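Local coordinates for CCN family member 3 (Rattus norvegicus, PDB 5NB8), which regulates proliferation, adhesion, migration, differentiation and survival of cells as a secreted signalling protein that binds integrins and membrane receptors such as NOTCH1, at residues V44-K55 against E62-G70. Residues are numbered along the deposited sequence; the frame is centred on the assembly and turned at random.
With IMD (imidazole), chain E.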
loop_
_atom_site.group_PDB
_atom_site.type_symbol
_atom_site.label_atom_id
_atom_site.label_comp_id
_atom_site.label_asym_id
_atom_site.label_seq_id
_atom_site.Cartn_x
_atom_site.Cartn_y
_atom_site.Cartn_z
ATOM N N VAL A 44 -13.224 -6.190 -3.029
ATOM C CA VAL A 44 -14.307 -6.436 -2.092
ATOM C C VAL A 44 -14.886 -7.805 -2.413
ATOM O O VAL A 44 -14.994 -8.185 -3.582
ATOM C CB VAL A 44 -15.384 -5.334 -2.196
ATOM C CG1 VAL A 44 -16.557 -5.645 -1.312
ATOM C CG2 VAL A 44 -14.790 -3.960 -1.839
ATOM N N LEU A 45 -15.228 -8.560 -1.376
ATOM C CA LEU A 45 -15.844 -9.872 -1.540
ATOM C C LEU A 45 -16.944 -9.987 -0.501
ATOM O O LEU A 45 -16.675 -9.899 0.699
ATOM C CB LEU A 45 -14.821 -11.003 -1.384
ATOM C CG LEU A 45 -15.388 -12.408 -1.663
ATOM C CD1 LEU A 45 -15.706 -12.555 -3.143
ATOM C CD2 LEU A 45 -14.449 -13.520 -1.224
ATOM N N LEU A 46 -18.172 -10.173 -0.959
ATOM C CA LEU A 46 -19.358 -10.202 -0.113
ATOM C C LEU A 46 -19.690 -11.619 0.344
ATOM O O LEU A 46 -19.322 -12.604 -0.308
ATOM C CB LEU A 46 -20.543 -9.608 -0.870
ATOM C CG LEU A 46 -20.389 -8.173 -1.348
ATOM C CD1 LEU A 46 -21.728 -7.678 -1.889
ATOM C CD2 LEU A 46 -19.906 -7.287 -0.222
ATOM N N PRO A 47 -20.386 -11.758 1.472
ATOM C CA PRO A 47 -20.725 -13.096 1.966
ATOM C C PRO A 47 -21.401 -13.924 0.889
ATOM O O PRO A 47 -22.262 -13.439 0.151
ATOM C CB PRO A 47 -21.670 -12.816 3.135
ATOM C CG PRO A 47 -21.271 -11.456 3.614
ATOM C CD PRO A 47 -20.806 -10.698 2.407
ATOM N N GLY A 48 -20.985 -15.181 0.791
ATOM C CA GLY A 48 -21.466 -16.067 -0.233
ATOM C C GLY A 48 -22.094 -17.288 0.393
ATOM O O GLY A 48 -22.017 -17.495 1.610
ATOM N N PRO A 49 -22.719 -18.133 -0.431
ATOM C CA PRO A 49 -23.514 -19.234 0.133
ATOM C C PRO A 49 -22.676 -20.191 0.957
ATOM O O PRO A 49 -23.134 -20.675 1.999
ATOM C CB PRO A 49 -24.112 -19.902 -1.112
ATOM C CG PRO A 49 -23.132 -19.611 -2.201
ATOM C CD PRO A 49 -22.543 -18.259 -1.890
ATOM N N ASP A 50 -21.439 -20.448 0.532
ATOM C CA ASP A 50 -20.502 -21.277 1.274
ATOM C C ASP A 50 -19.399 -20.459 1.927
ATOM O O ASP A 50 -18.415 -21.030 2.411
ATOM C CB ASP A 50 -19.893 -22.327 0.350
ATOM C CG ASP A 50 -20.948 -23.174 -0.339
ATOM O OD1 ASP A 50 -21.912 -23.599 0.333
ATOM O OD2 ASP A 50 -20.815 -23.411 -1.559
ATOM N N CYS A 51 -19.543 -19.140 1.957
ATOM C CA CYS A 51 -18.495 -18.233 2.428
ATOM C C CYS A 51 -19.185 -17.093 3.168
ATOM O O CYS A 51 -19.326 -15.980 2.649
ATOM C CB CYS A 51 -17.663 -17.732 1.242
ATOM S SG CYS A 51 -16.017 -17.089 1.580
ATOM N N PRO A 52 -19.668 -17.355 4.385
ATOM C CA PRO A 52 -20.501 -16.350 5.056
ATOM C C PRO A 52 -19.704 -15.191 5.603
ATOM O O PRO A 52 -20.259 -14.102 5.788
ATOM C CB PRO A 52 -21.176 -17.147 6.186
ATOM C CG PRO A 52 -20.987 -18.593 5.822
ATOM C CD PRO A 52 -19.658 -18.623 5.129
ATOM N N ALA A 53 -18.417 -15.394 5.865
ATOM C CA ALA A 53 -17.576 -14.409 6.535
ATOM C C ALA A 53 -16.267 -14.284 5.767
ATOM O O ALA A 53 -15.210 -14.715 6.248
ATOM C CB ALA A 53 -17.340 -14.807 7.995
ATOM N N PRO A 54 -16.302 -13.722 4.557
ATOM C CA PRO A 54 -15.053 -13.516 3.816
ATOM C C PRO A 54 -14.118 -12.627 4.613
ATOM O O PRO A 54 -14.536 -11.626 5.195
ATOM C CB PRO A 54 -15.511 -12.826 2.522
ATOM C CG PRO A 54 -16.967 -13.144 2.410
ATOM C CD PRO A 54 -17.464 -13.197 3.823
ATOM N N LYS A 55 -12.845 -13.005 4.648
ATOM C CA LYS A 55 -11.848 -12.225 5.370
ATOM C C LYS A 55 -10.516 -12.323 4.638
ATOM O O LYS A 55 -10.121 -13.413 4.211
ATOM C CB LYS A 55 -11.732 -12.726 6.815
ATOM C CG LYS A 55 -10.734 -11.996 7.686
ATOM C CD LYS A 55 -10.803 -12.528 9.119
ATOM C CE LYS A 55 -9.651 -12.007 9.970
ATOM N NZ LYS A 55 -9.556 -10.518 9.940
ATOM N N GLU A 62 3.763 -14.201 0.144
ATOM C CA GLU A 62 3.022 -13.292 -0.718
ATOM C C GLU A 62 2.982 -11.923 -0.079
ATOM O O GLU A 62 2.758 -11.799 1.130
ATOM C CB GLU A 62 1.589 -13.772 -0.951
ATOM C CG GLU A 62 1.467 -15.025 -1.791
ATOM C CD GLU A 62 1.182 -14.698 -3.235
ATOM O OE1 GLU A 62 1.208 -13.498 -3.590
ATOM O OE2 GLU A 62 0.926 -15.635 -4.015
ATOM N N CYS A 63 3.171 -10.888 -0.901
ATOM C CA CYS A 63 3.058 -9.534 -0.379
ATOM C C CYS A 63 1.629 -9.237 0.060
ATOM O O CYS A 63 1.400 -8.759 1.173
ATOM C CB CYS A 63 3.518 -8.516 -1.425
ATOM S SG CYS A 63 3.193 -6.826 -0.894
ATOM N N CYS A 64 0.656 -9.511 -0.800
ATOM C CA CYS A 64 -0.707 -9.043 -0.590
ATOM C C CYS A 64 -1.556 -10.094 0.110
ATOM O O CYS A 64 -1.360 -11.295 -0.072
ATOM C CB CYS A 64 -1.348 -8.684 -1.928
ATOM S SG CYS A 64 -0.423 -7.422 -2.819
ATOM N N GLU A 65 -2.511 -9.618 0.903
ATOM C CA GLU A 65 -3.460 -10.495 1.567
ATOM C C GLU A 65 -4.433 -11.079 0.556
ATOM O O GLU A 65 -4.748 -10.461 -0.465
ATOM C CB GLU A 65 -4.223 -9.744 2.653
ATOM C CG GLU A 65 -3.378 -9.431 3.872
ATOM C CD GLU A 65 -2.899 -8.001 3.897
ATOM O OE1 GLU A 65 -2.853 -7.417 4.998
ATOM O OE2 GLU A 65 -2.581 -7.456 2.818
ATOM N N LYS A 66 -4.916 -12.283 0.860
ATOM C CA LYS A 66 -5.786 -13.049 -0.020
ATOM C C LYS A 66 -7.074 -13.410 0.701
ATOM O O LYS A 66 -7.116 -13.507 1.929
ATOM C CB LYS A 66 -5.109 -14.334 -0.513
ATOM C CG LYS A 66 -3.750 -14.131 -1.177
ATOM C CD LYS A 66 -3.853 -13.234 -2.393
ATOM C CE LYS A 66 -2.477 -12.902 -2.953
ATOM N NZ LYS A 66 -2.591 -12.124 -4.214
ATOM N N TRP A 67 -8.117 -13.666 -0.083
ATOM C CA TRP A 67 -9.430 -13.920 0.492
ATOM C C TRP A 67 -9.525 -15.344 1.018
ATOM O O TRP A 67 -9.027 -16.283 0.394
ATOM C CB TRP A 67 -10.534 -13.668 -0.537
ATOM C CG TRP A 67 -10.803 -12.196 -0.779
ATOM C CD1 TRP A 67 -10.461 -11.479 -1.885
ATOM C CD2 TRP A 67 -11.438 -11.267 0.120
ATOM N NE1 TRP A 67 -10.840 -10.161 -1.737
ATOM C CE2 TRP A 67 -11.441 -10.003 -0.515
ATOM C CE3 TRP A 67 -12.006 -11.382 1.394
ATOM C CZ2 TRP A 67 -12.013 -8.860 0.071
ATOM C CZ3 TRP A 67 -12.564 -10.247 1.985
ATOM C CH2 TRP A 67 -12.555 -9.001 1.323
ATOM N N THR A 68 -10.153 -15.486 2.185
ATOM C CA THR A 68 -10.470 -16.772 2.800
ATOM C C THR A 68 -11.921 -16.743 3.243
ATOM O O THR A 68 -12.562 -15.686 3.292
ATOM C CB THR A 68 -9.588 -17.075 4.019
ATOM O OG1 THR A 68 -10.046 -16.296 5.131
ATOM C CG2 THR A 68 -8.121 -16.720 3.741
ATOM N N CYS A 69 -12.420 -17.921 3.597
ATOM C CA CYS A 69 -13.765 -18.095 4.132
ATOM C C CYS A 69 -13.613 -18.493 5.594
ATOM O O CYS A 69 -13.198 -19.617 5.894
ATOM C CB CYS A 69 -14.534 -19.144 3.328
ATOM S SG CYS A 69 -14.740 -18.735 1.563
ATOM N N GLY A 70 -13.922 -17.566 6.496
ATOM C CA GLY A 70 -13.829 -17.829 7.924
ATOM C C GLY A 70 -15.100 -18.392 8.533
ATOM O O GLY A 70 -15.075 -19.391 9.256
HETATM N N1 IMD E . -5.929 -17.714 -0.282
HETATM C C2 IMD E . -5.379 -17.886 -1.502
HETATM N N3 IMD E . -4.171 -18.470 -1.351
HETATM C C4 IMD E . -3.955 -18.670 -0.035
HETATM C C5 IMD E . -5.068 -18.193 0.640
#
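The two-stranded antiparallel hairpin in the C-terminal part of the von Willebrand factor type C domain pairs Pro54 and Lys55 with Cys69 and Thr68, and the loop leading into it folds back over Trp67. Lys55 and Thr68 form a hydrogen-bonded pair: Lys55 N donates a hydrogen bond to Thr68 O at 3.0 Å, and Thr68 N donates one to Lys55 O at 2.9 Å. That carbonyl is gripped twice, because Thr68 OG1 also donates to Lys55 O, from the opposite face of the carbonyl plane. A chi1 of 76° turns the hydroxyl toward this acceptor, with Thr68 OG1 3.0 Å from Lys55 O. Pro54 and Cys69 form the neighbouring non-hydrogen-bonded pair, where Pro54 CA makes a CA-H...O contact of 3.3 Å with Thr68 O. Beyond it, Gly70 N donates to Ala53 O at 3.1 Å, from well above the carbonyl plane.

On the face carrying Pro54 and Cys69, Leu45, in the loop leading into the hairpin, packs on Trp67. Leu45 CB lies over the centre of the six-membered ring in a CH-pi contact, 3.6 Å from the centroid, and Leu45 CD2 reaches back toward Trp67 CG. Lys55 N lies at the indole edge, near the ring plane, with Pro54 CB packing against CZ3. Trp67 NE1 is hydrogen-bonded to Asp43 OD1, just ahead of the loop, which restrains the indole's rotation. Cys51, which closes the type I turn from Gly48, is tied covalently to the end of the other strand: Cys51 SG and Cys69 SG are 2.1 Å apart, with a disulfide torsion of -99°.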